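Local coordinates for protein DNA polymerase sliding clamp B (Sulfolobus tokodaii, PDB 3AIZ) that serves as a subunit of a ring-shaped sliding clamp that encircles DNA and tethers DNA polymerase and other processing proteins to it during replication, at residues V153-E158 against T170-R175; G18-T23 against K206-V211. All coordinates share one frame; numbering follows the deposited sequence.

Contact 1 (V153-E158 against T170-R175)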
ATOM      1  N   VAL A 153      36.241   2.471  -5.369  1.00 36.74           N
ATOM      2  CA  VAL A 153      37.580   2.341  -5.935  1.00 41.09           C
ATOM      3  C   VAL A 153      38.458   1.264  -5.289  1.00 45.13           C
ATOM      4  O   VAL A 153      38.371   0.089  -5.639  1.00 48.08           O
ATOM      5  CB  VAL A 153      38.331   3.687  -5.905  1.00 37.42           C
ATOM      6  CG1 VAL A 153      39.509   3.651  -6.862  1.00 35.80           C
ATOM      7  CG2 VAL A 153      37.392   4.823  -6.263  1.00 36.39           C
ATOM      8  N   GLY A 154      39.297   1.679  -4.346  1.00 40.00           N
ATOM      9  CA  GLY A 154      40.399   0.854  -3.877  1.00 44.51           C
ATOM     10  C   GLY A 154      40.067  -0.421  -3.128  1.00 45.94           C
ATOM     11  O   GLY A 154      38.926  -0.883  -3.117  1.00 45.03           O
ATOM     12  N   GLU A 155      41.092  -0.994  -2.501  1.00 47.57           N
ATOM     13  CA  GLU A 155      40.943  -2.190  -1.682  1.00 50.35           C
ATOM     14  C   GLU A 155      41.597  -1.964  -0.320  1.00 46.05           C
ATOM     15  O   GLU A 155      41.285  -2.647   0.656  1.00 46.24           O
ATOM     16  CB  GLU A 155      41.561  -3.400  -2.386  1.00 60.22           C
ATOM     17  CG  GLU A 155      41.238  -4.737  -1.733  1.00 69.56           C
ATOM     18  CD  GLU A 155      41.584  -5.919  -2.623  1.00 82.17           C
ATOM     19  OE1 GLU A 155      41.924  -5.697  -3.805  1.00 80.20           O
ATOM     20  OE2 GLU A 155      41.510  -7.070  -2.141  1.00 85.38           O
ATOM     21  N   GLU A 156      42.505  -0.993  -0.269  1.00 44.43           N
ATOM     22  CA  GLU A 156      43.125  -0.567   0.980  1.00 37.24           C
ATOM     23  C   GLU A 156      43.070   0.951   1.094  1.00 37.96           C
ATOM     24  O   GLU A 156      43.420   1.663   0.155  1.00 41.12           O
ATOM     25  CB  GLU A 156      44.583  -1.017   1.046  1.00 38.49           C
ATOM     26  CG  GLU A 156      44.786  -2.514   1.167  1.00 50.32           C
ATOM     27  CD  GLU A 156      46.251  -2.881   1.311  1.00 59.96           C
ATOM     28  OE1 GLU A 156      47.101  -1.967   1.234  1.00 53.81           O
ATOM     29  OE2 GLU A 156      46.552  -4.079   1.506  1.00 63.77           O
ATOM     30  N   VAL A 157      42.632   1.443   2.247  1.00 38.92           N
ATOM     31  CA  VAL A 157      42.602   2.877   2.494  1.00 34.34           C
ATOM     32  C   VAL A 157      43.856   3.316   3.232  1.00 36.73           C
ATOM     33  O   VAL A 157      44.207   2.748   4.266  1.00 39.61           O
ATOM     34  CB  VAL A 157      41.386   3.287   3.342  1.00 35.43           C
ATOM     35  CG1 VAL A 157      41.390   4.788   3.571  1.00 36.09           C
ATOM     36  CG2 VAL A 157      40.100   2.858   2.669  1.00 40.44           C
ATOM     37  N   GLU A 158      44.533   4.326   2.699  1.00 34.75           N
ATOM     38  CA  GLU A 158      45.665   4.919   3.395  1.00 33.59           C
ATOM     39  C   GLU A 158      45.275   6.264   3.992  1.00 32.35           C
ATOM     40  O   GLU A 158      45.112   7.249   3.273  1.00 34.12           O
ATOM     41  CB  GLU A 158      46.862   5.088   2.459  1.00 32.28           C
ATOM     42  CG  GLU A 158      47.993   5.905   3.066  1.00 36.17           C
ATOM     43  CD  GLU A 158      49.227   5.943   2.190  1.00 47.07           C
ATOM     44  OE1 GLU A 158      49.642   4.870   1.699  1.00 49.61           O
ATOM     45  OE2 GLU A 158      49.787   7.044   1.999  1.00 45.70           O
ATOM     46  N   THR A 170      43.005   5.710  -1.971  1.00 32.65           N
ATOM     47  CA  THR A 170      42.917   4.338  -2.457  1.00 35.55           C
ATOM     48  C   THR A 170      43.229   4.276  -3.948  1.00 36.98           C
ATOM     49  O   THR A 170      43.138   5.282  -4.651  1.00 36.95           O
ATOM     50  CB  THR A 170      41.524   3.730  -2.214  1.00 35.31           C
ATOM     51  OG1 THR A 170      40.532   4.508  -2.898  1.00 36.47           O
ATOM     52  CG2 THR A 170      41.207   3.704  -0.734  1.00 40.00           C
ATOM     53  N   GLU A 171      43.595   3.091  -4.422  1.00 39.87           N
ATOM     54  CA  GLU A 171      43.942   2.896  -5.824  1.00 40.73           C
ATOM     55  C   GLU A 171      43.593   1.484  -6.274  1.00 42.59           C
ATOM     56  O   GLU A 171      43.960   0.509  -5.621  1.00 41.70           O
ATOM     57  CB  GLU A 171      45.433   3.169  -6.045  1.00 42.20           C
ATOM     58  CG  GLU A 171      45.890   3.072  -7.499  1.00 57.64           C
ATOM     59  CD  GLU A 171      46.053   1.637  -7.980  1.00 64.12           C
ATOM     60  OE1 GLU A 171      46.454   0.776  -7.167  1.00 60.99           O
ATOM     61  OE2 GLU A 171      45.785   1.373  -9.175  1.00 54.22           O
ATOM     62  N   GLU A 172      42.884   1.375  -7.393  1.00 45.44           N
ATOM     63  CA  GLU A 172      42.536   0.070  -7.942  1.00 46.99           C
ATOM     64  C   GLU A 172      42.276   0.124  -9.442  1.00 45.64           C
ATOM     65  O   GLU A 172      41.486   0.939  -9.916  1.00 45.41           O
ATOM     66  CB  GLU A 172      41.314  -0.511  -7.230  1.00 47.35           C
ATOM     67  CG  GLU A 172      40.945  -1.910  -7.700  1.00 49.63           C
ATOM     68  CD  GLU A 172      39.646  -2.408  -7.103  1.00 54.16           C
ATOM     69  OE1 GLU A 172      39.689  -3.350  -6.283  1.00 65.60           O
ATOM     70  OE2 GLU A 172      38.580  -1.860  -7.454  1.00 51.60           O
ATOM     71  N   ALA A 173      42.948  -0.755 -10.181  1.00 48.08           N
ATOM     72  CA  ALA A 173      42.727  -0.900 -11.617  1.00 46.82           C
ATOM     73  C   ALA A 173      42.804   0.427 -12.366  1.00 46.33           C
ATOM     74  O   ALA A 173      41.987   0.699 -13.248  1.00 46.91           O
ATOM     75  CB  ALA A 173      41.390  -1.584 -11.881  1.00 41.96           C
ATOM     76  N   GLY A 174      43.788   1.248 -12.014  1.00 46.61           N
ATOM     77  CA  GLY A 174      43.997   2.515 -12.689  1.00 45.83           C
ATOM     78  C   GLY A 174      43.139   3.638 -12.144  1.00 41.09           C
ATOM     79  O   GLY A 174      43.372   4.809 -12.442  1.00 41.15           O
ATOM     80  N   ARG A 175      42.137   3.282 -11.347  1.00 40.49           N
ATOM     81  CA  ARG A 175      41.275   4.278 -10.723  1.00 37.83           C
ATOM     82  C   ARG A 175      41.839   4.737  -9.381  1.00 36.06           C
ATOM     83  O   ARG A 175      42.476   3.966  -8.665  1.00 38.14           O
ATOM     84  CB  ARG A 175      39.845   3.750 -10.577  1.00 35.70           C
ATOM     85  CG  ARG A 175      39.090   3.701 -11.897  1.00 37.99           C
ATOM     86  CD  ARG A 175      37.662   3.215 -11.732  1.00 37.90           C
ATOM     87  NE  ARG A 175      37.601   1.819 -11.315  1.00 40.45           N
ATOM     88  CZ  ARG A 175      37.143   1.413 -10.136  1.00 46.00           C
ATOM     89  NH1 ARG A 175      36.697   2.300  -9.257  1.00 44.76           N
ATOM     90  NH2 ARG A 175      37.125   0.121  -9.838  1.00 47.07           N
TER
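T170 meets the backbone of G154 and E156 with both branches of its side chain. Its chi1 of 60° sets OG1 between the backbone N and the carbonyl carbon, and from there OG1 takes a weak hydrogen bond from G154 N, 3.4 Å long and bent to 140° at the hydrogen. The methyl CG2, anti to the carbonyl carbon, lies against E156 O and V157 CA, and touches V157 CG2 at 3.7 Å. G154 packs against T170 through its CA, 3.5 Å from T170 CB.

At the other end, E172 reaches across with an extended chain, and its OE2 lies 2.7 Å from V153 O. The same OE2 forms a salt bridge with NH2 of R175, 3.4 Å away. V153 rests its CG1 on R175 CB, while R175 NH1 approaches V153 CA and donates a hydrogen bond to L152 O. These residues sit at the open end of the antiparallel hairpin of strands 156-161 and 165-172, in the C-terminal half of the clamp subunit. E172 and R175 also bracket a type I' turn leading into strand 175-183, closed by paired backbone bonds, E172 N to R175 O and R175 N to E172 O.

Farther out, I202 and L150, from two helices, pack on both V157 and T170, and Y177 touches V153 and T170. The chain of DNA polymerase sliding clamp C comes up to the turn end, where its F109 packs on V153 and its P112 on R175.

Contact 2 (G18-T23 against K206-V211)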
ATOM      1  N   GLY A  18      24.509  -1.754  15.371  1.00 47.23           N
ATOM      2  CA  GLY A  18      25.807  -1.374  14.849  1.00 44.09           C
ATOM      3  C   GLY A  18      26.859  -2.447  15.046  1.00 45.62           C
ATOM      4  O   GLY A  18      27.979  -2.326  14.551  1.00 49.23           O
ATOM      5  N   LEU A  19      26.502  -3.500  15.772  1.00 44.52           N
ATOM      6  CA  LEU A  19      27.423  -4.604  16.011  1.00 46.58           C
ATOM      7  C   LEU A  19      27.674  -5.389  14.725  1.00 52.56           C
ATOM      8  O   LEU A  19      26.862  -6.224  14.326  1.00 58.84           O
ATOM      9  CB  LEU A  19      26.883  -5.525  17.107  1.00 46.90           C
ATOM     10  CG  LEU A  19      26.594  -4.852  18.451  1.00 48.31           C
ATOM     11  CD1 LEU A  19      26.140  -5.872  19.482  1.00 52.54           C
ATOM     12  CD2 LEU A  19      27.816  -4.104  18.952  1.00 43.01           C
ATOM     13  N   LEU A  20      28.805  -5.113  14.080  1.00 52.06           N
ATOM     14  CA  LEU A  20      29.142  -5.730  12.798  1.00 50.54           C
ATOM     15  C   LEU A  20      29.493  -7.209  12.924  1.00 53.14           C
ATOM     16  O   LEU A  20      30.271  -7.604  13.792  1.00 52.23           O
ATOM     17  CB  LEU A  20      30.301  -4.983  12.134  1.00 46.07           C
ATOM     18  CG  LEU A  20      30.018  -3.562  11.647  1.00 45.17           C
ATOM     19  CD1 LEU A  20      31.308  -2.875  11.238  1.00 40.51           C
ATOM     20  CD2 LEU A  20      29.025  -3.576  10.494  1.00 47.10           C
ATOM     21  N   LYS A  21      28.917  -8.021  12.043  1.00 58.23           N
ATOM     22  CA  LYS A  21      29.192  -9.455  12.014  1.00 61.40           C
ATOM     23  C   LYS A  21      28.913 -10.122  13.356  1.00 55.18           C
ATOM     24  O   LYS A  21      29.426 -11.207  13.634  1.00 54.45           O
ATOM     25  CB  LYS A  21      30.641  -9.721  11.593  1.00 57.46           C
ATOM     26  CG  LYS A  21      30.973  -9.298  10.170  1.00 52.89           C
ATOM     27  CD  LYS A  21      32.439  -9.554   9.855  1.00 63.24           C
ATOM     28  CE  LYS A  21      32.791  -9.127   8.439  1.00 76.04           C
ATOM     29  NZ  LYS A  21      32.047  -9.911   7.413  1.00 73.07           N
ATOM     30  N   VAL A  22      28.100  -9.476  14.185  1.00 52.77           N
ATOM     31  CA  VAL A  22      27.767 -10.024  15.494  1.00 58.42           C
ATOM     32  C   VAL A  22      26.917 -11.282  15.360  1.00 60.44           C
ATOM     33  O   VAL A  22      25.921 -11.298  14.636  1.00 64.81           O
ATOM     34  CB  VAL A  22      27.029  -8.999  16.382  1.00 58.27           C
ATOM     35  CG1 VAL A  22      25.664  -8.661  15.799  1.00 53.81           C
ATOM     36  CG2 VAL A  22      26.888  -9.535  17.795  1.00 56.16           C
ATOM     37  N   THR A  23      27.321 -12.341  16.054  1.00 62.86           N
ATOM     38  CA  THR A  23      26.569 -13.587  16.036  1.00 68.90           C
ATOM     39  C   THR A  23      25.251 -13.410  16.788  1.00 66.85           C
ATOM     40  O   THR A  23      24.988 -12.345  17.349  1.00 64.81           O
ATOM     41  CB  THR A  23      27.385 -14.750  16.642  1.00 72.10           C
ATOM     42  OG1 THR A  23      26.605 -15.952  16.629  1.00 76.28           O
ATOM     43  CG2 THR A  23      27.802 -14.429  18.068  1.00 65.02           C
ATOM     44  N   LYS A 206      34.857   0.531   5.660  1.00 36.94           N
ATOM     45  CA  LYS A 206      33.594   0.872   5.020  1.00 37.40           C
ATOM     46  C   LYS A 206      32.413   0.509   5.916  1.00 37.67           C
ATOM     47  O   LYS A 206      31.567   1.351   6.216  1.00 37.83           O
ATOM     48  CB  LYS A 206      33.471   0.147   3.679  1.00 40.28           C
ATOM     49  CG  LYS A 206      32.230   0.497   2.878  1.00 45.19           C
ATOM     50  CD  LYS A 206      31.917  -0.593   1.861  1.00 49.07           C
ATOM     51  CE  LYS A 206      33.161  -1.000   1.083  1.00 49.96           C
ATOM     52  NZ  LYS A 206      32.885  -2.106   0.123  1.00 52.48           N
ATOM     53  N   ASP A 207      32.364  -0.750   6.341  1.00 38.41           N
ATOM     54  CA  ASP A 207      31.297  -1.234   7.213  1.00 38.94           C
ATOM     55  C   ASP A 207      31.162  -0.390   8.476  1.00 36.81           C
ATOM     56  O   ASP A 207      30.063   0.034   8.834  1.00 35.34           O
ATOM     57  CB  ASP A 207      31.538  -2.696   7.595  1.00 39.68           C
ATOM     58  CG  ASP A 207      31.418  -3.635   6.412  1.00 46.83           C
ATOM     59  OD1 ASP A 207      31.002  -3.176   5.326  1.00 49.82           O
ATOM     60  OD2 ASP A 207      31.736  -4.832   6.570  1.00 50.84           O
ATOM     61  N   VAL A 208      32.286  -0.155   9.147  1.00 32.51           N
ATOM     62  CA  VAL A 208      32.302   0.647  10.364  1.00 33.39           C
ATOM     63  C   VAL A 208      31.799   2.064  10.105  1.00 35.64           C
ATOM     64  O   VAL A 208      30.857   2.524  10.752  1.00 34.82           O
ATOM     65  CB  VAL A 208      33.716   0.719  10.973  1.00 33.41           C
ATOM     66  CG1 VAL A 208      33.741   1.681  12.152  1.00 31.18           C
ATOM     67  CG2 VAL A 208      34.180  -0.664  11.398  1.00 34.50           C
ATOM     68  N   PHE A 209      32.434   2.749   9.160  1.00 35.40           N
ATOM     69  CA  PHE A 209      32.069   4.120   8.820  1.00 34.99           C
ATOM     70  C   PHE A 209      30.575   4.271   8.555  1.00 35.29           C
ATOM     71  O   PHE A 209      29.948   5.222   9.018  1.00 35.85           O
ATOM     72  CB  PHE A 209      32.870   4.602   7.609  1.00 34.08           C
ATOM     73  CG  PHE A 209      34.192   5.216   7.965  1.00 36.61           C
ATOM     74  CD1 PHE A 209      34.863   4.831   9.113  1.00 33.61           C
ATOM     75  CD2 PHE A 209      34.767   6.177   7.150  1.00 37.30           C
ATOM     76  CE1 PHE A 209      36.079   5.395   9.444  1.00 34.98           C
ATOM     77  CE2 PHE A 209      35.985   6.745   7.475  1.00 35.60           C
ATOM     78  CZ  PHE A 209      36.641   6.353   8.623  1.00 36.40           C
ATOM     79  N   LYS A 210      30.013   3.327   7.808  1.00 36.55           N
ATOM     80  CA  LYS A 210      28.594   3.359   7.473  1.00 37.63           C
ATOM     81  C   LYS A 210      27.738   3.350   8.737  1.00 38.33           C
ATOM     82  O   LYS A 210      26.693   3.996   8.797  1.00 41.64           O
ATOM     83  CB  LYS A 210      28.237   2.174   6.572  1.00 38.36           C
ATOM     84  CG  LYS A 210      26.808   2.178   6.052  1.00 39.88           C
ATOM     85  CD  LYS A 210      26.603   1.076   5.022  1.00 48.57           C
ATOM     86  CE  LYS A 210      25.154   1.003   4.557  1.00 60.81           C
ATOM     87  NZ  LYS A 210      24.227   0.622   5.663  1.00 59.94           N
ATOM     88  N   VAL A 211      28.200   2.622   9.748  1.00 36.18           N
ATOM     89  CA  VAL A 211      27.478   2.499  11.011  1.00 36.91           C
ATOM     90  C   VAL A 211      27.535   3.781  11.844  1.00 37.62           C
ATOM     91  O   VAL A 211      26.585   4.112  12.553  1.00 37.15           O
ATOM     92  CB  VAL A 211      28.024   1.323  11.850  1.00 37.36           C
ATOM     93  CG1 VAL A 211      27.463   1.363  13.262  1.00 37.15           C
ATOM     94  CG2 VAL A 211      27.701  -0.001  11.177  1.00 38.83           C
TER
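G18 and V211 bring the two backbones together, their CA atoms 5.7 Å apart, whereas those of L20 and D207 stand 7.5 Å apart. Residues 18-23 are irregular; a type II turn from L19 to V22, with a weak V22 N to L19 O bond of 3.5 Å, kinks the chain, which then runs on away from the helix. Residues 206-211 are the last part of helix 202-211.

No hydrogen bond crosses, and the contact is mainly apolar packing. L20 carries it: chi1 of -68° places CG anti to the carbonyl carbon, and the two methyls beyond it both lie near D207 CB. CD1 touches V208 CG2 at 3.6 Å and also lies against V208 N; the side chains of L20 and V208 meet at about a right angle. CD2 reaches V211 CG2 at 3.9 Å, the two side chains sliding past each other in opposite directions.

The loop belongs to the N-terminal PCNA domain and the helix to the C-terminal one, so this packing spans the two similar domains of the clamp subunit. The other V211 methyl, CG1, meets the backbone of G18 directly, 3.6 Å from its CA.

In the next shell, L46 of strand 46-53 touches both L20 and V208, while strand 239-244 supplies F242 to V208 and L240 to V211. L20 O is hydrogen-bonded to Y39 OH, which ties the turn to strand 34-40.

Overall arrangement
From the N terminus, the chain passes through helix 9-16 into the loop 18-23, the first half of contact 2, and then completes the N-terminal domain before entering the C-terminal one. There it lays down both halves of contact 1, residues 153-158 and 170-175, with 11 residues between them. Helix 202-211 then returns to the early loop, closing contact 2 across 182 intervening residues. The short closure therefore lies wholly within the long one, and the two do not cross. Contact 1 joins the open end of hairpin 156-172, and the turn beyond it, within the C-terminal domain, whereas contact 2 joins the two domains. Their centres are 21 Å apart, and their nearest atoms about 6 Å.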